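Local coordinates for 6b protein (Agrobacterium vitis, PDB 3AQ2), which disturbs plant cell proliferation, probably as a toxin with an ADP-ribosylation fold that acts on the host miRNA machinery, at residues A[83-88]-A[133-138]. Numbering follows the deposited sequence.
Sequences LLPSNS and FFLAIL
Leu84 and Pro85 meet Leu135 and Ile137 in the hydrophobic core of this ADP-ribosylation fold, where strand 83-85, paired with strand 192-194, lies across from strand 133-137 of the mixed sheet. The two strand axes come no closer than 9.7 Å and their N-to-C directions make an angle of 120°. No hydrogen bond joins the segments; the contact is mainly apolar, made by two leucines, an isoleucine and the proline ring. The CB of Leu135 points toward the 83-88 segment, and CD1 is the methyl that does the touching. Leu135 CD1 meets Pro85 CD at 3.8 Å, the two side chains reaching tip to tip, and the same methyl lies 4.1 Å from Leu84 CD1. Leu84 behaves differently: its CB does not point at the other strand, but CG lies anti to the backbone N (chi1 -167°) and the end of its side chain comes nearer. The Leu84 side chain slides past that of Leu135 in the opposite direction and crosses that of Ile137 at about a right angle. Ile137 offers CG2, the branch anti to its carbonyl carbon, while CG1 takes the crowded position between the backbone N and C. Leu135 and Ile137 are two residues apart on strand 133-137 and use the same face; Ala136 between them and Phe134 before them point to the other face, against helix 20-38. Helix 72-81 borders the cluster through Cys78, which touches both Pro85 and Leu135, while Val68 of strand 66-70 packs on Leu84. A single methyl, Leu84 CD1, thus bridges the two residues of the facing strand, lying 4.0 Å from Ile137 CG2.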
ATOM      1  N   LEU A  83      -0.238  -6.805   7.574  1.00 13.40           N
ATOM      2  CA  LEU A  83      -0.817  -7.492   6.422  1.00 12.77           C
ATOM      3  C   LEU A  83      -1.122  -6.515   5.304  1.00 12.22           C
ATOM      4  O   LEU A  83      -1.404  -5.341   5.547  1.00 12.26           O
ATOM      5  CB  LEU A  83      -2.104  -8.221   6.806  1.00 12.38           C
ATOM      6  CG  LEU A  83      -2.003  -9.264   7.922  1.00 13.94           C
ATOM      7  CD1 LEU A  83      -3.379  -9.695   8.414  1.00 16.80           C
ATOM      8  CD2 LEU A  83      -1.185 -10.465   7.459  1.00 13.59           C
ATOM      9  N   LEU A  84      -1.067  -7.020   4.079  1.00 12.13           N
ATOM     10  CA  LEU A  84      -1.517  -6.257   2.930  1.00 11.78           C
ATOM     11  C   LEU A  84      -2.585  -7.082   2.194  1.00 11.55           C
ATOM     12  O   LEU A  84      -2.371  -8.268   1.941  1.00 10.76           O
ATOM     13  CB  LEU A  84      -0.332  -5.965   2.024  1.00 12.33           C
ATOM     14  CG  LEU A  84      -0.564  -4.922   0.930  1.00 13.42           C
ATOM     15  CD1 LEU A  84      -0.697  -3.505   1.525  1.00 14.51           C
ATOM     16  CD2 LEU A  84       0.553  -4.989  -0.081  1.00 15.07           C
ATOM     17  N   PRO A  85      -3.744  -6.461   1.874  1.00 11.20           N
ATOM     18  CA  PRO A  85      -4.810  -7.184   1.171  1.00 11.49           C
ATOM     19  C   PRO A  85      -4.651  -7.137  -0.344  1.00 11.14           C
ATOM     20  O   PRO A  85      -4.048  -6.203  -0.883  1.00 11.17           O
ATOM     21  CB  PRO A  85      -6.065  -6.392   1.542  1.00 11.55           C
ATOM     22  CG  PRO A  85      -5.585  -4.980   1.661  1.00 10.72           C
ATOM     23  CD  PRO A  85      -4.128  -5.061   2.160  1.00 10.85           C
ATOM     24  N   SER A  86      -5.195  -8.138  -1.028  1.00 11.20           N
ATOM     25  CA  SER A  86      -5.442  -7.984  -2.455  1.00 10.52           C
ATOM     26  C   SER A  86      -6.637  -7.041  -2.623  1.00 10.73           C
ATOM     27  O   SER A  86      -7.515  -6.953  -1.744  1.00 10.60           O
ATOM     28  CB  SER A  86      -5.748  -9.330  -3.114  1.00 11.90           C
ATOM     29  OG  SER A  86      -6.916  -9.888  -2.534  1.00 12.72           O
ATOM     30  N   ASN A  87      -6.653  -6.318  -3.739  1.00  9.92           N
ATOM     31  CA  ASN A  87      -7.804  -5.488  -4.102  1.00 10.28           C
ATOM     32  C   ASN A  87      -8.196  -5.691  -5.566  1.00 11.41           C
ATOM     33  O   ASN A  87      -8.868  -4.854  -6.172  1.00 11.63           O
ATOM     34  CB  ASN A  87      -7.549  -4.005  -3.790  1.00 10.05           C
ATOM     35  CG  ASN A  87      -6.284  -3.485  -4.422  1.00  9.35           C
ATOM     36  OD1 ASN A  87      -5.687  -4.148  -5.282  1.00  9.53           O
ATOM     37  ND2 ASN A  87      -5.864  -2.279  -4.009  1.00 10.04           N
ATOM     38  N   SER A  88      -7.755  -6.816  -6.124  1.00 11.64           N
ATOM     39  CA  SER A  88      -8.023  -7.175  -7.502  1.00 13.46           C
ATOM     40  C   SER A  88      -7.905  -8.700  -7.588  1.00 13.68           C
ATOM     41  O   SER A  88      -7.268  -9.311  -6.724  1.00 13.71           O
ATOM     42  CB  SER A  88      -6.988  -6.479  -8.400  1.00 13.98           C
ATOM     43  OG  SER A  88      -7.531  -6.178  -9.674  1.00 18.31           O
ATOM     44  N   PHE A 133     -10.277   4.812   4.028  1.00  9.99           N
ATOM     45  CA  PHE A 133      -9.038   4.757   4.811  1.00  9.93           C
ATOM     46  C   PHE A 133      -7.879   4.311   3.928  1.00  9.48           C
ATOM     47  O   PHE A 133      -8.081   4.003   2.755  1.00  8.99           O
ATOM     48  CB  PHE A 133      -9.219   3.820   6.017  1.00 10.63           C
ATOM     49  CG  PHE A 133     -10.128   4.395   7.062  1.00 10.70           C
ATOM     50  CD1 PHE A 133     -11.502   4.481   6.829  1.00 12.25           C
ATOM     51  CD2 PHE A 133      -9.609   4.937   8.240  1.00 12.78           C
ATOM     52  CE1 PHE A 133     -12.356   5.080   7.772  1.00 14.32           C
ATOM     53  CE2 PHE A 133     -10.456   5.535   9.188  1.00 15.64           C
ATOM     54  CZ  PHE A 133     -11.834   5.594   8.953  1.00 16.36           C
ATOM     55  N   PHE A 134      -6.664   4.305   4.464  1.00  8.71           N
ATOM     56  CA  PHE A 134      -5.523   3.903   3.636  1.00  8.06           C
ATOM     57  C   PHE A 134      -4.444   3.221   4.447  1.00  8.83           C
ATOM     58  O   PHE A 134      -4.315   3.436   5.657  1.00  8.45           O
ATOM     59  CB  PHE A 134      -4.910   5.117   2.905  1.00  8.73           C
ATOM     60  CG  PHE A 134      -4.244   6.118   3.832  1.00  8.37           C
ATOM     61  CD1 PHE A 134      -2.897   5.968   4.201  1.00  8.36           C
ATOM     62  CD2 PHE A 134      -4.963   7.201   4.343  1.00  9.22           C
ATOM     63  CE1 PHE A 134      -2.268   6.883   5.074  1.00  8.90           C
ATOM     64  CE2 PHE A 134      -4.345   8.135   5.212  1.00  9.36           C
ATOM     65  CZ  PHE A 134      -3.008   7.978   5.581  1.00  9.97           C
ATOM     66  N   LEU A 135      -3.663   2.419   3.735  1.00  8.14           N
ATOM     67  CA  LEU A 135      -2.400   1.876   4.211  1.00  9.16           C
ATOM     68  C   LEU A 135      -1.306   2.560   3.393  1.00  9.14           C
ATOM     69  O   LEU A 135      -1.362   2.574   2.165  1.00  9.88           O
ATOM     70  CB  LEU A 135      -2.362   0.359   3.964  1.00  9.41           C
ATOM     71  CG  LEU A 135      -3.497  -0.444   4.620  1.00 10.98           C
ATOM     72  CD1 LEU A 135      -3.485  -1.885   4.129  1.00 12.74           C
ATOM     73  CD2 LEU A 135      -3.377  -0.369   6.128  1.00 12.26           C
ATOM     74  N   ALA A 136      -0.330   3.151   4.069  1.00  8.76           N
ATOM     75  CA  ALA A 136       0.826   3.738   3.396  1.00  8.93           C
ATOM     76  C   ALA A 136       1.967   2.729   3.420  1.00  9.36           C
ATOM     77  O   ALA A 136       2.328   2.201   4.482  1.00  9.35           O
ATOM     78  CB  ALA A 136       1.217   5.050   4.075  1.00  9.06           C
ATOM     79  N   ILE A 137       2.531   2.455   2.242  1.00  9.06           N
ATOM     80  CA  ILE A 137       3.559   1.432   2.112  1.00  9.09           C
ATOM     81  C   ILE A 137       4.751   1.906   1.306  1.00  9.11           C
ATOM     82  O   ILE A 137       4.658   2.881   0.547  1.00  9.45           O
ATOM     83  CB  ILE A 137       3.015   0.146   1.421  1.00  8.93           C
ATOM     84  CG1 ILE A 137       2.521   0.455  -0.011  1.00  9.32           C
ATOM     85  CG2 ILE A 137       1.953  -0.555   2.308  1.00  9.41           C
ATOM     86  CD1 ILE A 137       2.335  -0.817  -0.859  1.00  9.78           C
ATOM     87  N   LEU A 138       5.871   1.221   1.506  1.00  9.52           N
ATOM     88  CA  LEU A 138       6.970   1.245   0.555  1.00 10.25           C
ATOM     89  C   LEU A 138       6.865  -0.051  -0.240  1.00 10.19           C
ATOM     90  O   LEU A 138       6.682  -1.138   0.329  1.00 10.98           O
ATOM     91  CB  LEU A 138       8.306   1.353   1.286  1.00 10.76           C
ATOM     92  CG  LEU A 138       8.489   2.747   1.895  1.00 11.39           C
ATOM     93  CD1 LEU A 138       9.538   2.714   2.986  1.00 13.90           C
ATOM     94  CD2 LEU A 138       8.855   3.785   0.827  1.00 13.04           C
TER